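Local coordinates for protein amidohydrolase (Pseudomonas aeruginosa, PDB 2I5G) that probably acts as a metal-dependent dipeptidase of the membrane dipeptidase (M19) family, hydrolysing dipeptides, at residues A19-K31 with S57-I69. The protein carries 2 engineered substitutions. Residues are numbered along the deposited sequence; the frame is centred on the assembly and turned at random.
Sequences AKWNRELFEDMRK and SNKLIRDNSDLVI
R23 reaches from the first turn of helix 23-31 to the turn that follows helix 47-63, and its guanidinium is gripped there along its edge. R23 NH1 donates to N64 OD1 at 2.6 Å, within the plane of both groups and onto a lone pair of the amide oxygen. R23 NH2 forms a salt bridge with D66 OD2 at 2.7 Å through the syn lone pair. The carboxylate and guanidinium planes lie only 6° apart. An extended chain with CG anti to the backbone N (chi1 -172°) carries the group this far, while E27 pairs with NE and completes a salt-bridge network. Over the centre of one guanidinium face sits L67 CD2, so the flat group is held by polar partners at its edge and by a methyl above it.

The amide of N64 is itself fixed from its other end: N64 ND2 donates to L60 O at 2.7 Å, in the last turn of helix 47-63. That same nitrogen meets the edge of the F26 ring near its plane, with ring and amide planes 70° apart. F26 lies between N22 O on one face and V68 on the other, where V68 CG2 makes a CH-pi contact 4.3 Å from the centroid of the F26 ring, almost on the ring normal. L67 CD2 also packs against F26 CB. Further along, L60 CD1 approaches W21 at the ring edge and lies 3.4 Å from W21 CB, whereas S57 OG, bonded to N53 O, is over a face of the indole.

W21 and V68 also touch I88 of strand 86-92, which pairs with strand 68-70. Helix 23-31 is thus packed against a helix-turn-strand connection leading into the parallel sheet, consistent with the TIM-barrel fold of the M19 family.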
ATOM      1  N   ALA A  19     -17.638  18.902  -2.485  1.00 13.15           N
ATOM      2  CA  ALA A  19     -18.367  19.864  -1.676  1.00 13.65           C
ATOM      3  C   ALA A  19     -19.131  19.136  -0.587  1.00 13.79           C
ATOM      4  O   ALA A  19     -19.371  17.936  -0.692  1.00 13.25           O
ATOM      5  CB  ALA A  19     -19.334  20.637  -2.553  1.00 15.36           C
ATOM      6  N   LYS A  20     -19.497  19.861   0.468  1.00 17.65           N
ATOM      7  CA  LYS A  20     -20.278  19.281   1.559  1.00 18.27           C
ATOM      8  C   LYS A  20     -21.637  19.016   0.916  1.00 17.90           C
ATOM      9  O   LYS A  20     -22.224  19.922   0.326  1.00 18.43           O
ATOM     10  CB  LYS A  20     -20.433  20.294   2.695  1.00 32.62           C
ATOM     11  CG  LYS A  20     -21.121  19.756   3.936  1.00 33.85           C
ATOM     12  CD  LYS A  20     -20.163  18.974   4.818  1.00 37.98           C
ATOM     13  CE  LYS A  20     -19.191  19.903   5.537  1.00 41.55           C
ATOM     14  NZ  LYS A  20     -18.233  19.173   6.425  1.00 42.75           N
ATOM     15  N   TRP A  21     -22.132  17.789   1.010  1.00 15.56           N
ATOM     16  CA  TRP A  21     -23.413  17.462   0.392  1.00 17.83           C
ATOM     17  C   TRP A  21     -24.656  17.810   1.203  1.00 17.78           C
ATOM     18  O   TRP A  21     -24.757  17.493   2.385  1.00 17.80           O
ATOM     19  CB  TRP A  21     -23.454  15.979   0.014  1.00 17.79           C
ATOM     20  CG  TRP A  21     -22.874  15.672  -1.341  1.00 20.36           C
ATOM     21  CD1 TRP A  21     -21.774  16.246  -1.918  1.00 21.36           C
ATOM     22  CD2 TRP A  21     -23.323  14.666  -2.254  1.00 21.94           C
ATOM     23  NE1 TRP A  21     -21.510  15.656  -3.133  1.00 21.51           N
ATOM     24  CE2 TRP A  21     -22.446  14.682  -3.361  1.00 22.95           C
ATOM     25  CE3 TRP A  21     -24.381  13.745  -2.243  1.00 23.01           C
ATOM     26  CZ2 TRP A  21     -22.592  13.813  -4.444  1.00 24.39           C
ATOM     27  CZ3 TRP A  21     -24.526  12.880  -3.321  1.00 23.22           C
ATOM     28  CH2 TRP A  21     -23.635  12.922  -4.405  1.00 23.79           C
ATOM     29  N   ASN A  22     -25.592  18.482   0.541  1.00 18.85           N
ATOM     30  CA  ASN A  22     -26.865  18.876   1.130  1.00 19.54           C
ATOM     31  C   ASN A  22     -27.722  19.425   0.004  1.00 18.44           C
ATOM     32  O   ASN A  22     -27.240  19.576  -1.116  1.00 19.96           O
ATOM     33  CB  ASN A  22     -26.678  19.917   2.243  1.00 37.32           C
ATOM     34  CG  ASN A  22     -25.912  21.135   1.788  1.00 39.81           C
ATOM     35  OD1 ASN A  22     -26.337  21.852   0.885  1.00 43.61           O
ATOM     36  ND2 ASN A  22     -24.774  21.383   2.422  1.00 40.04           N
ATOM     37  N   ARG A  23     -28.989  19.707   0.282  1.00 18.70           N
ATOM     38  CA  ARG A  23     -29.877  20.208  -0.757  1.00 18.14           C
ATOM     39  C   ARG A  23     -29.446  21.554  -1.322  1.00 19.64           C
ATOM     40  O   ARG A  23     -29.719  21.867  -2.482  1.00 18.32           O
ATOM     41  CB  ARG A  23     -31.308  20.327  -0.238  1.00 15.81           C
ATOM     42  CG  ARG A  23     -32.300  20.656  -1.343  1.00 16.23           C
ATOM     43  CD  ARG A  23     -33.727  20.664  -0.852  1.00 14.22           C
ATOM     44  NE  ARG A  23     -34.652  20.898  -1.955  1.00 13.82           N
ATOM     45  CZ  ARG A  23     -34.971  19.987  -2.870  1.00 12.33           C
ATOM     46  NH1 ARG A  23     -34.443  18.773  -2.812  1.00 10.15           N
ATOM     47  NH2 ARG A  23     -35.814  20.296  -3.848  1.00  6.92           N
ATOM     48  N   GLU A  24     -28.780  22.357  -0.502  1.00 30.22           N
ATOM     49  CA  GLU A  24     -28.347  23.662  -0.959  1.00 31.74           C
ATOM     50  C   GLU A  24     -27.259  23.543  -2.015  1.00 30.62           C
ATOM     51  O   GLU A  24     -27.188  24.360  -2.934  1.00 29.92           O
ATOM     52  CB  GLU A  24     -27.857  24.509   0.217  1.00 55.62           C
ATOM     53  CG  GLU A  24     -27.374  25.895  -0.200  1.00 61.87           C
ATOM     54  CD  GLU A  24     -28.258  26.531  -1.273  1.00 65.56           C
ATOM     55  OE1 GLU A  24     -29.456  26.784  -1.001  1.00 67.00           O
ATOM     56  OE2 GLU A  24     -27.750  26.772  -2.394  1.00 65.43           O
ATOM     57  N   LEU A  25     -26.414  22.526  -1.889  1.00 24.13           N
ATOM     58  CA  LEU A  25     -25.341  22.323  -2.854  1.00 22.08           C
ATOM     59  C   LEU A  25     -25.992  21.964  -4.176  1.00 22.14           C
ATOM     60  O   LEU A  25     -25.614  22.472  -5.233  1.00 22.19           O
ATOM     61  CB  LEU A  25     -24.411  21.195  -2.394  1.00  9.24           C
ATOM     62  CG  LEU A  25     -23.164  20.893  -3.236  1.00  9.40           C
ATOM     63  CD1 LEU A  25     -23.543  20.067  -4.447  1.00  8.91           C
ATOM     64  CD2 LEU A  25     -22.491  22.196  -3.655  1.00  8.79           C
ATOM     65  N   PHE A  26     -26.991  21.093  -4.096  1.00 17.95           N
ATOM     66  CA  PHE A  26     -27.730  20.639  -5.264  1.00 15.74           C
ATOM     67  C   PHE A  26     -28.385  21.794  -6.008  1.00 14.45           C
ATOM     68  O   PHE A  26     -28.341  21.857  -7.231  1.00 12.80           O
ATOM     69  CB  PHE A  26     -28.786  19.626  -4.828  1.00 12.97           C
ATOM     70  CG  PHE A  26     -28.209  18.354  -4.284  1.00 13.67           C
ATOM     71  CD1 PHE A  26     -28.975  17.512  -3.486  1.00 12.49           C
ATOM     72  CD2 PHE A  26     -26.899  17.985  -4.581  1.00 13.95           C
ATOM     73  CE1 PHE A  26     -28.446  16.321  -2.991  1.00 13.16           C
ATOM     74  CE2 PHE A  26     -26.361  16.795  -4.090  1.00 15.62           C
ATOM     75  CZ  PHE A  26     -27.136  15.963  -3.295  1.00 14.88           C
ATOM     76  N   GLU A  27     -28.982  22.711  -5.261  1.00 17.11           N
ATOM     77  CA  GLU A  27     -29.646  23.859  -5.859  1.00 17.66           C
ATOM     78  C   GLU A  27     -28.668  24.826  -6.531  1.00 16.29           C
ATOM     79  O   GLU A  27     -29.004  25.472  -7.524  1.00 16.08           O
ATOM     80  CB  GLU A  27     -30.466  24.582  -4.790  1.00 17.77           C
ATOM     81  CG  GLU A  27     -31.537  23.700  -4.179  1.00 22.24           C
ATOM     82  CD  GLU A  27     -32.200  24.329  -2.972  1.00 25.79           C
ATOM     83  OE1 GLU A  27     -33.117  23.703  -2.393  1.00 26.61           O
ATOM     84  OE2 GLU A  27     -31.798  25.451  -2.600  1.00 29.06           O
ATOM     85  N   ASP A  28     -27.459  24.916  -5.992  1.00 13.84           N
ATOM     86  CA  ASP A  28     -26.444  25.805  -6.545  1.00 15.15           C
ATOM     87  C   ASP A  28     -25.908  25.184  -7.836  1.00 16.04           C
ATOM     88  O   ASP A  28     -25.399  25.882  -8.719  1.00 16.45           O
ATOM     89  CB  ASP A  28     -25.319  26.020  -5.522  1.00 27.04           C
ATOM     90  CG  ASP A  28     -24.583  27.342  -5.720  1.00 30.61           C
ATOM     91  OD1 ASP A  28     -25.256  28.370  -5.955  1.00 32.50           O
ATOM     92  OD2 ASP A  28     -23.336  27.361  -5.626  1.00 31.24           O
HETATM   93  N   MSE A  29     -26.031  23.865  -7.945  1.00 13.28           N
HETATM   94  CA  MSE A  29     -25.591  23.171  -9.143  1.00 13.61           C
HETATM   95  C   MSE A  29     -26.605  23.518 -10.222  1.00 12.50           C
HETATM   96  O   MSE A  29     -26.261  23.716 -11.391  1.00 12.73           O
HETATM   97  CB  MSE A  29     -25.570  21.658  -8.921  1.00 25.06           C
HETATM   98  CG  MSE A  29     -24.661  21.212  -7.800  1.00 30.61           C
HETATM   99 SE   MSE A  29     -24.474  19.297  -7.719  1.00 42.31          SE
HETATM  100  CE  MSE A  29     -22.543  19.165  -7.618  1.00 39.44           C
ATOM    101  N   ARG A  30     -27.864  23.594  -9.813  1.00  9.01           N
ATOM    102  CA  ARG A  30     -28.935  23.930 -10.728  1.00  8.86           C
ATOM    103  C   ARG A  30     -28.803  25.394 -11.151  1.00  8.54           C
ATOM    104  O   ARG A  30     -28.933  25.716 -12.335  1.00  8.02           O
ATOM    105  CB  ARG A  30     -30.286  23.676 -10.060  1.00 18.50           C
ATOM    106  CG  ARG A  30     -30.659  22.196  -9.939  1.00 19.34           C
ATOM    107  CD  ARG A  30     -31.091  21.617 -11.283  1.00 19.72           C
ATOM    108  NE  ARG A  30     -29.989  21.551 -12.238  1.00 21.89           N
ATOM    109  CZ  ARG A  30     -30.103  21.813 -13.538  1.00 22.76           C
ATOM    110  NH1 ARG A  30     -31.277  22.168 -14.050  1.00 21.65           N
ATOM    111  NH2 ARG A  30     -29.041  21.718 -14.327  1.00 21.59           N
ATOM    112  N   LYS A  31     -28.528  26.273 -10.190  1.00  8.83           N
ATOM    113  CA  LYS A  31     -28.366  27.692 -10.494  1.00  9.33           C
ATOM    114  C   LYS A  31     -27.267  27.928 -11.529  1.00  8.63           C
ATOM    115  O   LYS A  31     -27.332  28.878 -12.307  1.00  8.86           O
ATOM    116  CB  LYS A  31     -28.033  28.482  -9.226  1.00 16.72           C
ATOM    117  CG  LYS A  31     -27.710  29.952  -9.481  1.00 17.16           C
ATOM    118  CD  LYS A  31     -27.545  30.711  -8.171  1.00 21.95           C
ATOM    119  CE  LYS A  31     -27.207  32.187  -8.385  1.00 23.27           C
ATOM    120  NZ  LYS A  31     -25.839  32.401  -8.950  1.00 26.49           N
ATOM    121  N   SER A  57     -24.515   8.784  -0.007  1.00  5.48           N
ATOM    122  CA  SER A  57     -24.717   9.550  -1.232  1.00  5.42           C
ATOM    123  C   SER A  57     -26.041   9.174  -1.903  1.00  6.23           C
ATOM    124  O   SER A  57     -26.837  10.041  -2.248  1.00  6.66           O
ATOM    125  CB  SER A  57     -23.553   9.310  -2.200  1.00  6.54           C
ATOM    126  OG  SER A  57     -22.321   9.751  -1.648  1.00  5.45           O
ATOM    127  N   ASN A  58     -26.269   7.877  -2.088  1.00 14.47           N
ATOM    128  CA  ASN A  58     -27.498   7.404  -2.705  1.00 15.61           C
ATOM    129  C   ASN A  58     -28.722   7.933  -1.962  1.00 17.67           C
ATOM    130  O   ASN A  58     -29.790   8.093  -2.551  1.00 18.99           O
ATOM    131  CB  ASN A  58     -27.542   5.874  -2.701  1.00  7.57           C
ATOM    132  CG  ASN A  58     -26.539   5.255  -3.646  1.00  7.56           C
ATOM    133  OD1 ASN A  58     -26.330   4.040  -3.633  1.00  6.77           O
ATOM    134  ND2 ASN A  58     -25.918   6.085  -4.481  1.00  6.85           N
ATOM    135  N   LYS A  59     -28.573   8.193  -0.666  1.00 13.64           N
ATOM    136  CA  LYS A  59     -29.693   8.698   0.116  1.00 14.39           C
ATOM    137  C   LYS A  59     -29.992  10.169  -0.177  1.00 13.95           C
ATOM    138  O   LYS A  59     -31.154  10.564  -0.302  1.00 13.12           O
ATOM    139  CB  LYS A  59     -29.431   8.518   1.611  1.00 19.08           C
ATOM    140  CG  LYS A  59     -30.614   8.929   2.466  1.00 18.79           C
ATOM    141  CD  LYS A  59     -30.328   8.793   3.947  1.00 20.91           C
ATOM    142  CE  LYS A  59     -31.522   9.266   4.741  1.00 21.16           C
ATOM    143  NZ  LYS A  59     -32.745   8.545   4.297  1.00 25.32           N
ATOM    144  N   LEU A  60     -28.951  10.984  -0.278  1.00 18.28           N
ATOM    145  CA  LEU A  60     -29.158  12.392  -0.572  1.00 19.09           C
ATOM    146  C   LEU A  60     -29.795  12.540  -1.944  1.00 19.07           C
ATOM    147  O   LEU A  60     -30.698  13.356  -2.132  1.00 20.95           O
ATOM    148  CB  LEU A  60     -27.836  13.152  -0.515  1.00 17.33           C
ATOM    149  CG  LEU A  60     -27.448  13.527   0.915  1.00 19.23           C
ATOM    150  CD1 LEU A  60     -25.967  13.846   1.005  1.00 19.13           C
ATOM    151  CD2 LEU A  60     -28.301  14.712   1.350  1.00 17.87           C
ATOM    152  N   ILE A  61     -29.338  11.742  -2.900  1.00 12.30           N
ATOM    153  CA  ILE A  61     -29.893  11.797  -4.239  1.00 11.98           C
ATOM    154  C   ILE A  61     -31.353  11.381  -4.165  1.00 14.19           C
ATOM    155  O   ILE A  61     -32.237  12.093  -4.634  1.00 16.50           O
ATOM    156  CB  ILE A  61     -29.138  10.849  -5.197  1.00  5.18           C
ATOM    157  CG1 ILE A  61     -27.712  11.372  -5.427  1.00  1.91           C
ATOM    158  CG2 ILE A  61     -29.916  10.696  -6.503  1.00  3.12           C
ATOM    159  CD1 ILE A  61     -26.896  10.544  -6.397  1.00  1.28           C
ATOM    160  N   ARG A  62     -31.599  10.226  -3.560  1.00 13.32           N
ATOM    161  CA  ARG A  62     -32.955   9.707  -3.422  1.00 14.83           C
ATOM    162  C   ARG A  62     -33.890  10.773  -2.866  1.00 15.54           C
ATOM    163  O   ARG A  62     -34.957  11.038  -3.421  1.00 16.58           O
ATOM    164  CB  ARG A  62     -32.974   8.507  -2.470  1.00 24.23           C
ATOM    165  CG  ARG A  62     -33.646   7.267  -3.027  1.00 24.98           C
ATOM    166  CD  ARG A  62     -34.238   6.395  -1.913  1.00 29.83           C
ATOM    167  NE  ARG A  62     -33.330   6.149  -0.785  1.00 30.73           N
ATOM    168  CZ  ARG A  62     -32.198   5.453  -0.847  1.00 30.41           C
ATOM    169  NH1 ARG A  62     -31.796   4.913  -1.993  1.00 31.30           N
ATOM    170  NH2 ARG A  62     -31.466   5.292   0.250  1.00 27.72           N
ATOM    171  N   ASP A  63     -33.474  11.387  -1.766  1.00 15.64           N
ATOM    172  CA  ASP A  63     -34.293  12.395  -1.114  1.00 15.37           C
ATOM    173  C   ASP A  63     -34.405  13.720  -1.863  1.00 15.84           C
ATOM    174  O   ASP A  63     -35.283  14.530  -1.559  1.00 15.97           O
ATOM    175  CB  ASP A  63     -33.785  12.623   0.320  1.00 15.13           C
ATOM    176  CG  ASP A  63     -34.063  11.430   1.241  1.00 15.57           C
ATOM    177  OD1 ASP A  63     -34.851  10.540   0.850  1.00 15.77           O
ATOM    178  OD2 ASP A  63     -33.507  11.384   2.362  1.00 16.54           O
ATOM    179  N   ASN A  64     -33.527  13.933  -2.843  1.00 16.69           N
ATOM    180  CA  ASN A  64     -33.533  15.163  -3.639  1.00 16.02           C
ATOM    181  C   ASN A  64     -33.560  14.828  -5.129  1.00 17.09           C
ATOM    182  O   ASN A  64     -32.912  15.506  -5.928  1.00 18.50           O
ATOM    183  CB  ASN A  64     -32.282  15.994  -3.349  1.00 14.30           C
ATOM    184  CG  ASN A  64     -32.172  16.409  -1.892  1.00 14.80           C
ATOM    185  OD1 ASN A  64     -32.907  17.278  -1.422  1.00 16.67           O
ATOM    186  ND2 ASN A  64     -31.251  15.785  -1.170  1.00 13.89           N
ATOM    187  N   SER A  65     -34.313  13.791  -5.494  1.00 11.90           N
ATOM    188  CA  SER A  65     -34.411  13.334  -6.880  1.00 12.43           C
ATOM    189  C   SER A  65     -34.996  14.351  -7.857  1.00 12.75           C
ATOM    190  O   SER A  65     -34.989  14.135  -9.074  1.00 11.91           O
ATOM    191  CB  SER A  65     -35.233  12.048  -6.949  1.00 12.20           C
ATOM    192  OG  SER A  65     -36.583  12.287  -6.593  1.00 13.14           O
ATOM    193  N   ASP A  66     -35.508  15.456  -7.331  1.00 18.30           N
ATOM    194  CA  ASP A  66     -36.088  16.486  -8.180  1.00 18.74           C
ATOM    195  C   ASP A  66     -35.008  17.464  -8.639  1.00 18.62           C
ATOM    196  O   ASP A  66     -35.264  18.352  -9.450  1.00 19.62           O
ATOM    197  CB  ASP A  66     -37.186  17.220  -7.411  1.00 18.51           C
ATOM    198  CG  ASP A  66     -36.678  17.853  -6.129  1.00 20.31           C
ATOM    199  OD1 ASP A  66     -35.901  17.197  -5.405  1.00 20.49           O
ATOM    200  OD2 ASP A  66     -37.068  19.005  -5.840  1.00 20.94           O
ATOM    201  N   LEU A  67     -33.799  17.277  -8.121  1.00 19.28           N
ATOM    202  CA  LEU A  67     -32.656  18.126  -8.440  1.00 18.82           C
ATOM    203  C   LEU A  67     -31.528  17.361  -9.115  1.00 18.95           C
ATOM    204  O   LEU A  67     -30.885  17.870 -10.031  1.00 19.91           O
ATOM    205  CB  LEU A  67     -32.106  18.771  -7.161  1.00 14.84           C
ATOM    206  CG  LEU A  67     -32.693  20.111  -6.699  1.00 14.03           C
ATOM    207  CD1 LEU A  67     -34.191  20.154  -6.961  1.00 10.13           C
ATOM    208  CD2 LEU A  67     -32.365  20.325  -5.220  1.00 13.78           C
ATOM    209  N   VAL A  68     -31.288  16.135  -8.660  1.00 12.09           N
ATOM    210  CA  VAL A  68     -30.209  15.326  -9.203  1.00 11.30           C
ATOM    211  C   VAL A  68     -30.595  13.874  -9.465  1.00 10.94           C
ATOM    212  O   VAL A  68     -31.566  13.364  -8.905  1.00 12.26           O
ATOM    213  CB  VAL A  68     -28.996  15.339  -8.244  1.00 21.59           C
ATOM    214  CG1 VAL A  68     -28.493  16.763  -8.054  1.00 21.36           C
ATOM    215  CG2 VAL A  68     -29.394  14.739  -6.900  1.00 22.00           C
ATOM    216  N   ILE A  69     -29.813  13.221 -10.325  1.00 14.29           N
ATOM    217  CA  ILE A  69     -30.010  11.820 -10.689  1.00 12.06           C
ATOM    218  C   ILE A  69     -28.630  11.201 -10.882  1.00 10.94           C
ATOM    219  O   ILE A  69     -27.672  11.888 -11.254  1.00  9.58           O
ATOM    220  CB  ILE A  69     -30.782  11.661 -12.017  1.00  4.62           C
ATOM    221  CG1 ILE A  69     -29.955  12.248 -13.168  1.00  7.01           C
ATOM    222  CG2 ILE A  69     -32.141  12.320 -11.916  1.00  1.14           C
ATOM    223  CD1 ILE A  69     -30.627  12.155 -14.528  1.00 10.19           C
TER